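Local coordinates for protein rhodopsin (Rubrobacter xylanophilus, PDB 6KFQ) that binds retinal and is a light-driven proton pump of the archaeal, bacterial and fungal opsin family from a thermophilic bacterium, at residues Tyr72-Trp75 against Val76-Pro80. Numbering follows the deposited sequence.
Sequences YIDW and VITTP. With RET (retinal), chain R.
Asp74 OD1 lies 2.7 Å from Thr78 OG1, one turn along helix 70-90, and Asp74 O lies 3.0 Å from the same hydroxyl, whose single proton could serve either acceptor. The threonine chi1 of 60° sets OG1 between its backbone N and carbonyl carbon, near both Asp74 oxygens. Asp74 O also accepts from Thr78 N at 2.8 Å and from Ile77 N. One residue on, the pattern recurs: Trp75 O receives Thr79 N at 2.8 Å, while Thr79 OG1, 2.7 Å from Trp75 O, is hydrogen-bonded to Asp108 OD1. Pro80 has no N-H to offer the preceding turn, and the helix kinks there. Trp75 lays one indole face over the polyene, RET C12 standing 3.8 Å above the ring plane, while Thr79 CG2 reaches RET C13 at 3.4 Å. With an alanine in place of this indole, the polyene would probably lose its flat wall along C10 to C14 and be freer to shift. In proton-pumping relatives the equivalent of Asp74 is part of the Schiff-base counterion and accepts its proton, a role Asp74 probably shares. Asp74 and Thr78 touch Lys209 of helix 194-218, helix 32-53 packs against both, and helix 98-120 against Trp75 and Thr79.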
loop_
_atom_site.group_PDB
_atom_site.type_symbol
_atom_site.label_atom_id
_atom_site.label_comp_id
_atom_site.label_asym_id
_atom_site.label_seq_id
_atom_site.Cartn_x
_atom_site.Cartn_y
_atom_site.Cartn_z
ATOM N N TYR A 72 -8.002 5.727 -4.359
ATOM C CA TYR A 72 -6.697 6.223 -4.778
ATOM C C TYR A 72 -6.138 7.282 -3.834
ATOM O O TYR A 72 -4.916 7.467 -3.782
ATOM C CB TYR A 72 -6.801 6.785 -6.202
ATOM C CG TYR A 72 -7.228 5.754 -7.231
ATOM C CD1 TYR A 72 -8.573 5.406 -7.385
ATOM C CD2 TYR A 72 -6.291 5.132 -8.057
ATOM C CE1 TYR A 72 -8.969 4.469 -8.320
ATOM C CE2 TYR A 72 -6.677 4.194 -8.996
ATOM C CZ TYR A 72 -8.017 3.861 -9.122
ATOM O OH TYR A 72 -8.406 2.932 -10.065
ATOM N N ILE A 73 -7.002 7.982 -3.097
ATOM C CA ILE A 73 -6.519 8.963 -2.134
ATOM C C ILE A 73 -5.877 8.256 -0.955
ATOM O O ILE A 73 -4.825 8.678 -0.455
ATOM C CB ILE A 73 -7.666 9.886 -1.688
ATOM C CG1 ILE A 73 -8.462 10.382 -2.902
ATOM C CG2 ILE A 73 -7.120 11.046 -0.867
ATOM C CD1 ILE A 73 -7.639 11.165 -3.897
ATOM N N ASP A 74 -6.519 7.188 -0.479
ATOM C CA ASP A 74 -5.880 6.227 0.409
ATOM C C ASP A 74 -4.505 5.840 -0.135
ATOM O O ASP A 74 -3.476 6.075 0.506
ATOM C CB ASP A 74 -6.826 5.017 0.548
ATOM C CG ASP A 74 -6.220 3.816 1.293
ATOM O OD1 ASP A 74 -4.984 3.684 1.400
ATOM O OD2 ASP A 74 -7.026 2.960 1.749
ATOM N N TRP A 75 -4.477 5.278 -1.345
ATOM C CA TRP A 75 -3.246 4.695 -1.874
ATOM C C TRP A 75 -2.129 5.719 -1.983
ATOM O O TRP A 75 -0.977 5.417 -1.661
ATOM C CB TRP A 75 -3.510 4.067 -3.237
ATOM C CG TRP A 75 -4.419 2.876 -3.188
ATOM C CD1 TRP A 75 -4.896 2.235 -2.071
ATOM C CD2 TRP A 75 -4.952 2.178 -4.309
ATOM N NE1 TRP A 75 -5.701 1.186 -2.440
ATOM C CE2 TRP A 75 -5.747 1.125 -3.810
ATOM C CE3 TRP A 75 -4.840 2.340 -5.694
ATOM C CZ2 TRP A 75 -6.413 0.237 -4.642
ATOM C CZ3 TRP A 75 -5.518 1.462 -6.521
ATOM C CH2 TRP A 75 -6.294 0.427 -5.994
ATOM N N VAL A 76 -2.441 6.933 -2.450
ATOM C CA VAL A 76 -1.384 7.907 -2.703
ATOM C C VAL A 76 -0.699 8.316 -1.406
ATOM O O VAL A 76 0.434 8.805 -1.426
ATOM C CB VAL A 76 -1.941 9.133 -3.465
ATOM C CG1 VAL A 76 -2.554 10.137 -2.512
ATOM C CG2 VAL A 76 -0.831 9.788 -4.311
ATOM N N ILE A 77 -1.354 8.106 -0.271
ATOM C CA ILE A 77 -0.741 8.359 1.026
ATOM C C ILE A 77 -0.115 7.100 1.592
ATOM O O ILE A 77 1.020 7.126 2.071
ATOM C CB ILE A 77 -1.791 8.943 1.999
ATOM C CG1 ILE A 77 -2.251 10.322 1.518
ATOM C CG2 ILE A 77 -1.228 9.005 3.413
ATOM C CD1 ILE A 77 -3.579 10.754 2.097
ATOM N N THR A 78 -0.844 5.972 1.545
ATOM C CA THR A 78 -0.399 4.783 2.262
ATOM C C THR A 78 0.658 3.982 1.503
ATOM O O THR A 78 1.467 3.297 2.139
ATOM C CB THR A 78 -1.593 3.873 2.587
ATOM O OG1 THR A 78 -2.249 3.472 1.378
ATOM C CG2 THR A 78 -2.598 4.594 3.473
ATOM N N THR A 79 0.673 4.016 0.162
ATOM C CA THR A 79 1.704 3.196 -0.473
ATOM C C THR A 79 3.093 3.824 -0.305
ATOM O O THR A 79 4.072 3.086 -0.131
ATOM C CB THR A 79 1.391 2.894 -1.952
ATOM O OG1 THR A 79 1.125 4.089 -2.693
ATOM C CG2 THR A 79 0.185 1.949 -2.068
ATOM N N PRO A 80 3.243 5.157 -0.304
ATOM C CA PRO A 80 4.549 5.710 0.102
ATOM C C PRO A 80 4.950 5.323 1.517
ATOM O O PRO A 80 6.132 5.040 1.773
ATOM C CB PRO A 80 4.348 7.226 -0.025
ATOM C CG PRO A 80 3.294 7.379 -1.030
ATOM C CD PRO A 80 2.358 6.213 -0.836
HETATM C C1 RET R . -3.138 0.741 -10.468
HETATM C C2 RET R . -3.697 0.907 -11.888
HETATM C C3 RET R . -2.683 1.333 -12.929
HETATM C C4 RET R . -1.504 0.380 -12.971
HETATM C C5 RET R . -1.018 -0.059 -11.607
HETATM C C6 RET R . -1.701 0.179 -10.472
HETATM C C7 RET R . -1.163 -0.283 -9.201
HETATM C C8 RET R . -1.584 -0.060 -7.926
HETATM C C9 RET R . -1.033 -0.543 -6.681
HETATM C C10 RET R . -1.734 -0.351 -5.549
HETATM C C11 RET R . -1.376 -0.739 -4.215
HETATM C C12 RET R . -2.168 -0.443 -3.189
HETATM C C13 RET R . -1.940 -0.745 -1.795
HETATM C C14 RET R . -2.807 -0.257 -0.876
HETATM C C15 RET R . -2.749 -0.405 0.550
HETATM C C16 RET R . -3.180 2.119 -9.793
HETATM C C17 RET R . -4.131 -0.195 -9.753
HETATM C C18 RET R . 0.381 -0.611 -11.648
HETATM C C19 RET R . 0.287 -1.261 -6.707
HETATM C C20 RET R . -0.728 -1.557 -1.436
#